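Local coordinates for glycosyl hydrolase (Rhizobium leguminosarum bv. trifolii, PDB 5NDX), which probably hydrolyses O-glycosidic bonds as a family 39 glycoside hydrolase, a bacterial orthologue of human alpha-L-iduronidase, at residues 58-63 / 95-100; 142-147 / 160-165; 436-441 / 501-506; 523-528 / 608-613. The protein carries 2 engineered substitutions. All coordinates share one frame; numbering follows the deposited sequence.

Overall arrangement
The four contacts fall into two pairs on opposite sides of the chain's centre. Contacts 1 and 2 are buried and both touch the bound 8U8; contact 1 joins the loops after strands 55-58 and 91-95, contact 2 the loop after strand 140-142 to helix 155-171, and they meet where Tyr162 OH reaches Leu96 O. Contacts 3 and 4, about 45 to 54 Å away between centres, are only partly buried and share the sheet that holds strands 436-445 and 518-526, with salt bridge Arg437-Asp527 tying them together. Their chemistry follows their place: histidine, amide and tyrosine hydrogen bonds near the ligand, backbone pairing at the sheet edge in contact 3, and a carboxylate-guanidinium network in contact 4.

Contact 1 of 4, residues 58-63 / 95-100; sequences VHYLYN and ELMGNP. With 8U8 ((2~{R},3~{S},4~{S},5~{R},6~{S})-6-(4-methyl-2-oxidanylidene-chromen-7-yl)oxy-3,4,5-tris(oxidanyl)oxane-2-carboxylic acid), chain M.
The His59 ring and the Glu95 carboxylate cross obliquely, their planes 41° apart, and are joined where ND1 of His59 donates to OE1 of Glu95 at 2.6 Å. The acceptor lies close to the ring plane and offers its syn lone pair. Held this way, the ring turns NE2 of His59 to O3 of 8U8, an almost straight bond of 3.1 Å. The carboxylate might raise the basicity of the ring, though Arg57, paired with its other oxygen, OE2, would probably weaken the effect. An alanine at His59 would remove both bonds and is likely to loosen the sugar's hold at O3 while leaving Glu95 without this partner.

Met97, extended with CG anti to its backbone N, runs between two rings. Its CE methyl sits over the centre of the Tyr60 ring, 3.5 Å from the centroid, and also covers one face of His59 nearer the rim. Beyond it one backbone bond runs from Tyr62 N to Met97 O at 3.0 Å, and the side-chain OD1 of Asn63 accepts from Asn99 N at 2.9 Å. Gly98 fits tightly here, since a CB would clash with Asn63 N. Tyr62 lies alongside Leu96, while its hydroxyl bonds Thr123.

The two loops follow strands 55-58 and 91-95 of the parallel barrel, with helix 76-87 packed on Leu61 and helix 110-131 on Tyr62.

Contact 2 of 4, residues 142-147 / 160-165; sequences ETTNQA and TNYYDA. Engineered in segment 142-147: Gln146 (natural residue Glu). With 8U8 ((2~{R},3~{S},4~{S},5~{R},6~{S})-6-(4-methyl-2-oxidanylidene-chromen-7-yl)oxy-3,4,5-tris(oxidanyl)oxane-2-carboxylic acid), chain M.
Hydrogen bonding across this contact rests on one phenol. Tyr162, its CG anti to the backbone N (chi1 157°), sends its ring out from the helix so that OH accepts from Thr144 N at 2.6 Å; the bond is bent, with 133° at the hydrogen. The same oxygen is hydrogen-bonded to Leu96 O, its stronger partner, so one hydroxyl ties two loops to the helix. A phenylalanine at Tyr162 would keep the ring but lose both bonds, and would probably let the backbone at Thr144 shift.

Packing is slight and made by two threonines. CG2 of Thr143 meets the edge of the Tyr163 ring in its plane, 3.4 Å from CD1, whereas CB of Thr144 presses on the Tyr162 hydroxyl at 3.0 Å.

Ligand bonds come from the other end of the loop. Asn145 ND2 and Gln146 NE2 both donate to O3 of 8U8, at 3.0 and 3.1 Å. Gln146 is an engineered replacement of glutamate at the predicted proton donor, and its NE2 lies 2.9 Å from the glycosidic oxygen O2 of 8U8, a position consistent with the natural glutamate acting as the acid.

The loop follows strand 140-142 of the barrel and is backed by helix 155-171, which is itself flanked by helices 110-131 and 190-200.

Contact 3 of 4, residues 436-441 / 501-506; sequences GRHAIC and VACDEG. Unlike the reference sequence in segment 436-441: Ile440 (reference Leu).
An antiparallel pairing at the border of a large mixed sheet is the element here: strand 493-503, an outermost strand of this sheet within the chain, runs along strand 436-445. The short segments cross at 139°, a twisted antiparallel pair.

His438 and Val501 form the regular hydrogen-bonded pair. Val501 N donates to His438 O at 2.7 Å, nearly along the C=O axis, and His438 N returns a bond to Val501 O at 3.0 Å, lying in the carbonyl plane. Next to it, Arg437 CA brings a CA-H...O contact to the same Val501 oxygen at 3.3 Å. Towards the turn the pairing slackens, and the bond from Gly436 N to Cys503 O is long and weak. Gly436 has backbone angles that by themselves call for glycine.

His438 and Cys503 point to one face of the sheet. CD2 of the imidazole comes to 3.1 Å from the sulfur, SG of Cys503, which approaches the ring obliquely; SG occupies the crowded position between its own backbone N and carbonyl carbon (chi1 83°). The ring is further held by NE2, bonded to Val434 O. Val501 points to this same face, and its CG2 meets CD1 of Ile440, which differs from the reference sequence, at 3.8 Å. Arg437 bends at chi3 and takes its guanidinium away to Asp527.

Past Cys503 the chain reverses through a type I turn closed by Gly506 N on Cys503 O, and strand 508-516 follows. The whole is an antiparallel pairing at the edge of a mixed beta sheet, ended by a type I turn.

Contact 4 of 4, residues 523-528 / 608-613; sequences LVVPDV and DAFGRR. With SO4 (sulfate ion), chain G.
With CG anti to its backbone N (chi1 -180°), Asp527 brings its carboxylate to the guanidinium of Arg612, whose chain bends at chi3 (-66°) to turn that edge inward. The two flat groups meet 45° apart. Arg612 grips end-on: NH1 and NH2 both donate to OD1 of Asp527, each at 2.8 Å, NH1 along the syn lone pair and NH2 from above the carboxylate plane. Side-on, NE of Arg612 donates to OD2 of Asp608 at 2.8 Å along a syn lone pair, and NH2 reaches the same oxygen from above the carboxylate plane, so NH2 serves both acids. One cation is thus clamped in its plane between two acids, and would probably temper their repulsion. The other oxygen of Asp527, OD2, has Arg437 as a further partner. OD1 of Asp608 also accepts from Arg612 N, just past the turn, at 2.9 Å.

Phe610, with CG beside its backbone N, lays one ring face under CB of Asp527, 4.0 Å from the centroid. The ring's edge lies by the carbonyl of Val525, whose O is 3.5 Å from CZ of Phe610. CG2 of Val525 meets CB of Ala609 at 4.1 Å.

The type I turn 608-611, leaving strand 601-607 of the four-stranded antiparallel sheet, rests against the end of strand 518-526. Ala609 and Phe610 also touch the neighbouring strand 436-445, so the turn joins the two sheets.

Contact 1 of 4, residues 58-63 / 95-100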
# COMPACT_ATOMS: atom_id res chain seq x y z
N VAL A 58 -8.72 8.11 -2.33
CA VAL A 58 -8.63 9.43 -1.68
C VAL A 58 -10.05 10.04 -1.54
O VAL A 58 -10.76 10.20 -2.57
CB VAL A 58 -7.74 10.38 -2.49
CG1 VAL A 58 -7.71 11.75 -1.84
CG2 VAL A 58 -6.31 9.82 -2.65
N HIS A 59 -10.42 10.41 -0.31
CA HIS A 59 -11.76 10.94 -0.01
C HIS A 59 -11.95 12.37 -0.52
O HIS A 59 -11.04 13.19 -0.44
CB HIS A 59 -12.02 11.02 1.50
CG HIS A 59 -12.32 9.73 2.18
ND1 HIS A 59 -12.65 8.58 1.51
CD2 HIS A 59 -12.42 9.44 3.51
CE1 HIS A 59 -12.91 7.61 2.38
NE2 HIS A 59 -12.76 8.11 3.60
N TYR A 60 -13.16 12.66 -0.97
CA TYR A 60 -13.60 14.03 -1.32
C TYR A 60 -12.86 14.63 -2.51
O TYR A 60 -12.57 15.82 -2.53
CB TYR A 60 -13.46 14.96 -0.10
CG TYR A 60 -14.23 14.52 1.12
CD1 TYR A 60 -15.62 14.56 1.11
CD2 TYR A 60 -13.59 14.12 2.29
CE1 TYR A 60 -16.37 14.20 2.22
CE2 TYR A 60 -14.33 13.76 3.42
CZ TYR A 60 -15.73 13.80 3.36
OH TYR A 60 -16.52 13.44 4.41
N LEU A 61 -12.58 13.81 -3.53
CA LEU A 61 -12.00 14.36 -4.75
C LEU A 61 -12.87 15.51 -5.32
O LEU A 61 -12.33 16.50 -5.78
CB LEU A 61 -11.77 13.27 -5.80
CG LEU A 61 -10.52 12.41 -5.49
CD1 LEU A 61 -10.58 11.14 -6.31
CD2 LEU A 61 -9.25 13.19 -5.74
N TYR A 62 -14.20 15.40 -5.26
CA TYR A 62 -15.05 16.47 -5.82
C TYR A 62 -15.09 17.79 -5.01
O TYR A 62 -15.48 18.82 -5.56
CB TYR A 62 -16.47 15.96 -6.08
CG TYR A 62 -16.64 15.05 -7.30
CD1 TYR A 62 -15.92 15.27 -8.48
CD2 TYR A 62 -17.53 13.98 -7.27
CE1 TYR A 62 -16.12 14.49 -9.62
CE2 TYR A 62 -17.72 13.17 -8.39
CZ TYR A 62 -17.02 13.44 -9.58
OH TYR A 62 -17.21 12.71 -10.72
N ASN A 63 -14.62 17.80 -3.76
CA ASN A 63 -14.39 19.08 -3.04
C ASN A 63 -13.28 19.88 -3.68
O ASN A 63 -13.17 21.04 -3.39
CB ASN A 63 -14.07 18.89 -1.55
CG ASN A 63 -15.28 18.43 -0.76
OD1 ASN A 63 -16.41 18.42 -1.24
ND2 ASN A 63 -15.04 18.04 0.46
N GLU A 95 -13.60 7.45 -5.48
CA GLU A 95 -14.86 7.57 -4.80
C GLU A 95 -15.56 8.79 -5.38
O GLU A 95 -14.99 9.90 -5.39
CB GLU A 95 -14.70 7.77 -3.29
CG GLU A 95 -13.91 6.65 -2.64
CD GLU A 95 -13.57 6.98 -1.19
OE1 GLU A 95 -12.57 7.71 -0.97
OE2 GLU A 95 -14.36 6.54 -0.32
N LEU A 96 -16.78 8.57 -5.85
CA LEU A 96 -17.57 9.66 -6.45
C LEU A 96 -18.21 10.44 -5.29
O LEU A 96 -19.34 10.21 -4.90
CB LEU A 96 -18.60 9.07 -7.40
CG LEU A 96 -17.96 8.41 -8.63
CD1 LEU A 96 -18.97 7.61 -9.45
CD2 LEU A 96 -17.23 9.41 -9.51
N MET A 97 -17.45 11.39 -4.76
CA MET A 97 -17.67 11.88 -3.44
C MET A 97 -17.14 13.28 -3.30
O MET A 97 -16.05 13.62 -3.78
CB MET A 97 -16.94 10.93 -2.51
CG MET A 97 -16.68 11.36 -1.08
SD MET A 97 -15.60 10.15 -0.20
CE MET A 97 -15.78 10.85 1.44
N GLY A 98 -17.90 14.08 -2.56
CA GLY A 98 -17.62 15.49 -2.36
C GLY A 98 -18.76 16.31 -2.94
O GLY A 98 -19.69 15.76 -3.56
N ASN A 99 -18.68 17.63 -2.79
CA ASN A 99 -19.83 18.50 -3.09
C ASN A 99 -19.33 19.83 -3.60
O ASN A 99 -19.09 20.76 -2.82
CB ASN A 99 -20.68 18.69 -1.82
CG ASN A 99 -21.99 19.40 -2.10
OD1 ASN A 99 -22.33 19.75 -3.24
ND2 ASN A 99 -22.76 19.61 -1.05
N PRO A 100 -19.14 19.94 -4.91
CA PRO A 100 -18.49 21.15 -5.42
C PRO A 100 -19.30 22.43 -5.11
O PRO A 100 -20.47 22.51 -5.47
CB PRO A 100 -18.43 20.90 -6.92
CG PRO A 100 -18.55 19.41 -7.08
CD PRO A 100 -19.50 19.01 -6.00
C15 8U8 M . -18.15 7.82 12.62
C13 8U8 M . -17.98 6.46 12.27
C14 8U8 M . -18.93 5.53 12.70
C16 8U8 M . -18.82 4.19 12.35
O9 8U8 M . -19.68 3.43 12.79
O8 8U8 M . -17.77 3.73 11.58
C11 8U8 M . -16.88 4.63 11.04
C10 8U8 M . -15.90 4.16 10.15
C12 8U8 M . -16.97 6.01 11.39
C7 8U8 M . -16.05 6.89 10.79
C8 8U8 M . -15.08 6.42 9.90
C9 8U8 M . -14.99 5.05 9.58
O2 8U8 M . -14.07 4.55 8.68
C5 8U8 M . -12.77 5.18 8.37
O1 8U8 M . -12.11 5.51 9.61
C1 8U8 M . -11.06 6.40 9.57
C6 8U8 M . -10.17 5.84 10.52
O7 8U8 M . -9.40 6.62 11.06
O6 8U8 M . -10.23 4.63 10.67
C2 8U8 M . -10.25 6.48 8.23
O5 8U8 M . -9.38 5.33 8.15
C3 8U8 M . -11.17 6.63 6.95
O4 8U8 M . -10.98 7.89 6.38
C4 8U8 M . -12.68 6.41 7.28
O3 8U8 M . -13.41 6.23 6.00
O HOH W 1 -13.26 10.98 -3.57
O HOH W 2 -11.08 8.35 -4.37

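Contact 2 of 4, residues 142-147 / 160-165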
# COMPACT_ATOMS: atom_id res chain seq x y z
N GLU A 142 -16.23 4.15 -7.20
CA GLU A 142 -16.95 3.70 -6.00
C GLU A 142 -17.92 4.75 -5.53
O GLU A 142 -17.69 5.95 -5.70
CB GLU A 142 -15.96 3.48 -4.82
CG GLU A 142 -16.50 2.49 -3.83
CD GLU A 142 -15.60 2.27 -2.63
OE1 GLU A 142 -14.75 3.12 -2.38
OE2 GLU A 142 -15.77 1.26 -1.94
N THR A 143 -18.96 4.29 -4.87
CA THR A 143 -19.83 5.20 -4.12
C THR A 143 -19.08 5.92 -3.00
O THR A 143 -18.03 5.47 -2.49
CB THR A 143 -20.91 4.47 -3.32
OG1 THR A 143 -20.26 3.53 -2.44
CG2 THR A 143 -21.88 3.79 -4.22
N THR A 144 -19.71 7.01 -2.62
CA THR A 144 -19.27 7.93 -1.60
C THR A 144 -19.18 7.14 -0.36
O THR A 144 -20.03 6.27 -0.06
CB THR A 144 -20.29 9.14 -1.43
OG1 THR A 144 -19.64 10.32 -0.94
CG2 THR A 144 -21.47 8.77 -0.52
N ASN A 145 -18.18 7.52 0.39
CA ASN A 145 -17.73 6.77 1.53
C ASN A 145 -18.84 6.71 2.61
O ASN A 145 -19.76 7.58 2.66
CB ASN A 145 -16.46 7.41 2.10
CG ASN A 145 -15.84 6.58 3.21
OD1 ASN A 145 -15.54 5.38 3.02
ND2 ASN A 145 -15.71 7.20 4.40
N GLN A 146 -18.74 5.66 3.42
CA GLN A 146 -19.72 5.34 4.41
C GLN A 146 -21.06 5.55 3.73
O GLN A 146 -21.42 4.81 2.80
CB GLN A 146 -19.52 6.17 5.69
CG GLN A 146 -18.65 5.50 6.75
CD GLN A 146 -17.24 6.10 6.90
OE1 GLN A 146 -17.09 7.31 7.08
NE2 GLN A 146 -16.23 5.25 6.85
N ALA A 147 -21.71 6.66 4.07
CA ALA A 147 -23.14 6.80 3.97
C ALA A 147 -23.96 6.18 5.15
O ALA A 147 -25.13 6.52 5.36
CB ALA A 147 -23.68 6.38 2.61
N THR A 160 -29.85 5.73 -2.92
CA THR A 160 -30.16 4.85 -4.02
C THR A 160 -30.29 5.62 -5.36
O THR A 160 -29.92 5.12 -6.42
CB THR A 160 -31.37 3.98 -3.60
OG1 THR A 160 -31.18 2.65 -4.05
CG2 THR A 160 -32.69 4.53 -4.06
N ASN A 161 -30.78 6.86 -5.31
CA ASN A 161 -30.81 7.74 -6.50
C ASN A 161 -29.41 8.24 -6.89
O ASN A 161 -29.11 8.41 -8.07
CB ASN A 161 -31.62 9.02 -6.23
CG ASN A 161 -33.11 8.79 -6.05
OD1 ASN A 161 -33.69 7.77 -6.43
ND2 ASN A 161 -33.74 9.79 -5.48
N TYR A 162 -28.64 8.59 -5.88
CA TYR A 162 -27.21 8.91 -6.02
C TYR A 162 -26.44 7.79 -6.74
O TYR A 162 -25.71 8.07 -7.70
CB TYR A 162 -26.62 9.28 -4.65
CG TYR A 162 -25.13 9.10 -4.55
CD1 TYR A 162 -24.23 10.05 -5.06
CD2 TYR A 162 -24.61 7.96 -3.96
CE1 TYR A 162 -22.86 9.87 -4.98
CE2 TYR A 162 -23.24 7.77 -3.87
CZ TYR A 162 -22.38 8.71 -4.41
OH TYR A 162 -21.05 8.47 -4.30
N TYR A 163 -26.65 6.54 -6.32
CA TYR A 163 -26.04 5.36 -6.99
C TYR A 163 -26.46 5.30 -8.47
O TYR A 163 -25.62 5.17 -9.38
CB TYR A 163 -26.40 4.04 -6.26
CG TYR A 163 -25.61 2.88 -6.80
CD1 TYR A 163 -24.31 2.65 -6.34
CD2 TYR A 163 -26.09 2.12 -7.84
CE1 TYR A 163 -23.53 1.65 -6.89
CE2 TYR A 163 -25.33 1.13 -8.40
CZ TYR A 163 -24.03 0.89 -7.92
OH TYR A 163 -23.23 -0.08 -8.48
N ASP A 164 -27.76 5.45 -8.71
CA ASP A 164 -28.33 5.48 -10.06
C ASP A 164 -27.66 6.51 -10.94
O ASP A 164 -27.40 6.25 -12.10
CB ASP A 164 -29.84 5.81 -10.02
CG ASP A 164 -30.67 4.71 -9.38
OD1 ASP A 164 -30.27 3.54 -9.49
OD2 ASP A 164 -31.74 5.01 -8.79
N ALA A 165 -27.42 7.68 -10.37
CA ALA A 165 -26.82 8.81 -11.08
C ALA A 165 -25.34 8.55 -11.39
O ALA A 165 -24.87 8.85 -12.51
CB ALA A 165 -26.96 10.07 -10.23
C15 8U8 M . -18.15 7.82 12.62
C13 8U8 M . -17.98 6.46 12.27
C14 8U8 M . -18.93 5.53 12.70
C16 8U8 M . -18.82 4.19 12.35
O9 8U8 M . -19.68 3.43 12.79
O8 8U8 M . -17.77 3.73 11.58
C11 8U8 M . -16.88 4.63 11.04
C10 8U8 M . -15.90 4.16 10.15
C12 8U8 M . -16.97 6.01 11.39
C7 8U8 M . -16.05 6.89 10.79
C8 8U8 M . -15.08 6.42 9.90
C9 8U8 M . -14.99 5.05 9.58
O2 8U8 M . -14.07 4.55 8.68
C5 8U8 M . -12.77 5.18 8.37
O1 8U8 M . -12.11 5.51 9.61
C1 8U8 M . -11.06 6.40 9.57
C6 8U8 M . -10.17 5.84 10.52
O7 8U8 M . -9.40 6.62 11.06
O6 8U8 M . -10.23 4.63 10.67
C2 8U8 M . -10.25 6.48 8.23
O5 8U8 M . -9.38 5.33 8.15
C3 8U8 M . -11.17 6.63 6.95
O4 8U8 M . -10.98 7.89 6.38
C4 8U8 M . -12.68 6.41 7.28
O3 8U8 M . -13.41 6.23 6.00

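Contact 3 of 4, residues 436-441 / 501-506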
# COMPACT_ATOMS: atom_id res chain seq x y z
N GLY A 436 21.09 -25.36 -11.57
CA GLY A 436 21.78 -24.11 -11.91
C GLY A 436 21.90 -23.28 -10.64
O GLY A 436 21.26 -23.61 -9.64
N ARG A 437 22.73 -22.25 -10.69
CA ARG A 437 23.00 -21.37 -9.57
C ARG A 437 21.74 -20.60 -9.20
O ARG A 437 21.01 -20.07 -10.07
CB ARG A 437 23.95 -20.22 -9.93
CG ARG A 437 25.42 -20.43 -10.05
CD ARG A 437 25.97 -19.28 -10.91
NE ARG A 437 26.72 -18.26 -10.18
CZ ARG A 437 26.85 -16.98 -10.54
NH1 ARG A 437 26.26 -16.46 -11.60
NH2 ARG A 437 27.57 -16.17 -9.76
N HIS A 438 21.58 -20.40 -7.92
CA HIS A 438 20.54 -19.52 -7.39
C HIS A 438 21.14 -18.66 -6.33
O HIS A 438 22.09 -19.06 -5.63
CB HIS A 438 19.43 -20.37 -6.78
CG HIS A 438 18.64 -21.10 -7.79
ND1 HIS A 438 17.43 -20.64 -8.27
CD2 HIS A 438 18.88 -22.26 -8.44
CE1 HIS A 438 16.95 -21.51 -9.15
NE2 HIS A 438 17.82 -22.48 -9.28
N ALA A 439 20.52 -17.50 -6.16
CA ALA A 439 20.87 -16.57 -5.08
C ALA A 439 19.72 -16.55 -4.07
O ALA A 439 18.52 -16.59 -4.44
CB ALA A 439 21.10 -15.19 -5.64
N ILE A 440 20.10 -16.56 -2.79
CA ILE A 440 19.16 -16.51 -1.68
C ILE A 440 19.27 -15.13 -1.03
O ILE A 440 20.36 -14.78 -0.56
CB ILE A 440 19.46 -17.60 -0.65
CG1 ILE A 440 19.46 -18.97 -1.33
CG2 ILE A 440 18.42 -17.57 0.49
CD1 ILE A 440 20.02 -20.09 -0.42
N CYS A 441 18.17 -14.35 -1.04
CA CYS A 441 18.08 -13.03 -0.44
C CYS A 441 17.08 -13.12 0.69
O CYS A 441 15.97 -13.60 0.48
CB CYS A 441 17.58 -11.95 -1.43
SG CYS A 441 18.42 -12.06 -3.03
N VAL A 501 24.28 -20.09 -4.37
CA VAL A 501 24.41 -21.53 -4.11
C VAL A 501 24.38 -22.24 -5.49
O VAL A 501 23.53 -21.97 -6.35
CB VAL A 501 23.22 -22.02 -3.25
CG1 VAL A 501 23.25 -23.52 -3.11
CG2 VAL A 501 23.30 -21.41 -1.84
N ALA A 502 25.33 -23.13 -5.69
CA ALA A 502 25.38 -23.95 -6.91
C ALA A 502 24.49 -25.16 -6.68
O ALA A 502 25.00 -26.20 -6.29
CB ALA A 502 26.81 -24.39 -7.19
N CYS A 503 23.18 -25.02 -6.93
CA CYS A 503 22.19 -26.09 -6.60
C CYS A 503 21.82 -26.95 -7.83
O CYS A 503 20.73 -26.83 -8.45
CB CYS A 503 20.95 -25.55 -5.87
SG CYS A 503 19.59 -24.81 -6.84
N ASP A 504 22.82 -27.74 -8.20
CA ASP A 504 22.74 -29.00 -8.95
C ASP A 504 21.54 -29.96 -8.66
O ASP A 504 21.06 -30.62 -9.57
CB ASP A 504 24.04 -29.77 -8.69
CG ASP A 504 24.41 -29.80 -7.20
OD1 ASP A 504 24.03 -28.85 -6.46
OD2 ASP A 504 25.06 -30.77 -6.76
N GLU A 505 21.07 -30.03 -7.41
CA GLU A 505 19.94 -30.89 -7.04
C GLU A 505 18.59 -30.13 -7.05
O GLU A 505 17.54 -30.68 -6.74
CB GLU A 505 20.22 -31.46 -5.65
CG GLU A 505 19.52 -32.76 -5.32
CD GLU A 505 19.55 -33.05 -3.81
OE1 GLU A 505 18.48 -33.38 -3.23
OE2 GLU A 505 20.65 -32.93 -3.22
N GLY A 506 18.60 -28.84 -7.41
CA GLY A 506 17.43 -28.01 -7.29
C GLY A 506 16.87 -27.78 -5.87
O GLY A 506 15.68 -27.56 -5.72

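Contact 4 of 4, residues 523-528 / 608-613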
# COMPACT_ATOMS: atom_id res chain seq x y z
N LEU A 523 13.78 -14.75 -1.04
CA LEU A 523 13.80 -14.78 -2.48
C LEU A 523 14.88 -15.73 -2.88
O LEU A 523 16.02 -15.62 -2.38
CB LEU A 523 14.12 -13.39 -3.04
CG LEU A 523 13.19 -12.26 -2.59
CD1 LEU A 523 13.70 -10.88 -3.04
CD2 LEU A 523 11.81 -12.48 -3.10
N VAL A 524 14.52 -16.71 -3.70
CA VAL A 524 15.48 -17.66 -4.27
C VAL A 524 15.35 -17.52 -5.79
O VAL A 524 14.32 -17.88 -6.35
CB VAL A 524 15.19 -19.08 -3.85
CG1 VAL A 524 16.22 -20.01 -4.46
CG2 VAL A 524 15.21 -19.22 -2.32
N VAL A 525 16.36 -16.93 -6.44
CA VAL A 525 16.21 -16.53 -7.82
C VAL A 525 17.28 -17.20 -8.71
O VAL A 525 18.40 -17.32 -8.28
CB VAL A 525 16.22 -15.02 -8.00
CG1 VAL A 525 15.08 -14.42 -7.22
CG2 VAL A 525 17.52 -14.38 -7.56
N PRO A 526 16.93 -17.62 -9.94
CA PRO A 526 17.90 -18.24 -10.82
C PRO A 526 18.82 -17.21 -11.45
O PRO A 526 18.57 -16.03 -11.39
CB PRO A 526 17.04 -18.92 -11.88
CG PRO A 526 15.83 -18.04 -11.97
CD PRO A 526 15.57 -17.64 -10.52
N ASP A 527 19.92 -17.67 -12.01
CA ASP A 527 20.88 -16.84 -12.71
C ASP A 527 20.44 -16.73 -14.20
O ASP A 527 20.44 -17.72 -14.90
CB ASP A 527 22.27 -17.47 -12.59
CG ASP A 527 23.35 -16.68 -13.29
OD1 ASP A 527 23.09 -15.60 -13.83
OD2 ASP A 527 24.49 -17.15 -13.32
N VAL A 528 20.00 -15.57 -14.66
CA VAL A 528 19.59 -15.47 -16.07
C VAL A 528 20.81 -15.30 -17.01
O VAL A 528 20.64 -15.20 -18.16
CB VAL A 528 18.56 -14.35 -16.32
CG1 VAL A 528 17.33 -14.56 -15.44
CG2 VAL A 528 19.16 -12.94 -16.12
N ASP A 608 21.74 -7.07 -9.53
CA ASP A 608 21.02 -8.28 -9.33
C ASP A 608 21.59 -9.00 -8.10
O ASP A 608 22.60 -8.57 -7.53
CB ASP A 608 20.99 -9.15 -10.58
CG ASP A 608 22.35 -9.71 -10.98
OD1 ASP A 608 23.30 -9.73 -10.17
OD2 ASP A 608 22.44 -10.14 -12.16
N ALA A 609 20.98 -10.10 -7.75
CA ALA A 609 21.40 -10.81 -6.54
C ALA A 609 22.74 -11.55 -6.72
O ALA A 609 23.34 -11.98 -5.75
CB ALA A 609 20.29 -11.75 -6.09
N PHE A 610 23.25 -11.63 -7.96
CA PHE A 610 24.56 -12.21 -8.21
C PHE A 610 25.66 -11.14 -8.17
O PHE A 610 26.75 -11.42 -8.54
CB PHE A 610 24.53 -13.01 -9.52
CG PHE A 610 23.50 -14.09 -9.50
CD1 PHE A 610 22.19 -13.81 -9.81
CD2 PHE A 610 23.82 -15.36 -9.06
CE1 PHE A 610 21.22 -14.78 -9.74
CE2 PHE A 610 22.84 -16.33 -8.97
CZ PHE A 610 21.54 -16.03 -9.31
N GLY A 611 25.36 -9.92 -7.72
CA GLY A 611 26.30 -8.83 -7.70
C GLY A 611 26.55 -8.10 -9.03
O GLY A 611 27.36 -7.22 -9.07
N ARG A 612 25.84 -8.43 -10.11
CA ARG A 612 26.12 -7.75 -11.38
C ARG A 612 25.38 -6.41 -11.47
O ARG A 612 24.20 -6.33 -11.20
CB ARG A 612 25.75 -8.64 -12.56
CG ARG A 612 26.56 -9.93 -12.59
CD ARG A 612 26.07 -10.88 -13.69
NE ARG A 612 24.71 -11.35 -13.36
CZ ARG A 612 24.24 -12.57 -13.59
NH1 ARG A 612 24.98 -13.51 -14.13
NH2 ARG A 612 22.98 -12.84 -13.30
N ARG A 613 26.10 -5.38 -11.88
CA ARG A 613 25.56 -4.05 -12.12
C ARG A 613 24.97 -3.94 -13.49
O ARG A 613 25.49 -4.51 -14.42
CB ARG A 613 26.64 -2.98 -11.98
CG ARG A 613 26.03 -1.62 -11.67
CD ARG A 613 27.00 -0.43 -11.57
NE ARG A 613 27.95 -0.17 -12.66
CZ ARG A 613 27.68 0.01 -13.95
NH1 ARG A 613 26.46 -0.12 -14.43
NH2 ARG A 613 28.66 0.28 -14.79
S SO4 G . 30.80 -2.73 -10.51
O1 SO4 G . 32.11 -3.42 -10.39
O2 SO4 G . 29.71 -3.74 -10.50
O3 SO4 G . 30.63 -1.80 -9.37
O4 SO4 G . 30.74 -1.96 -11.78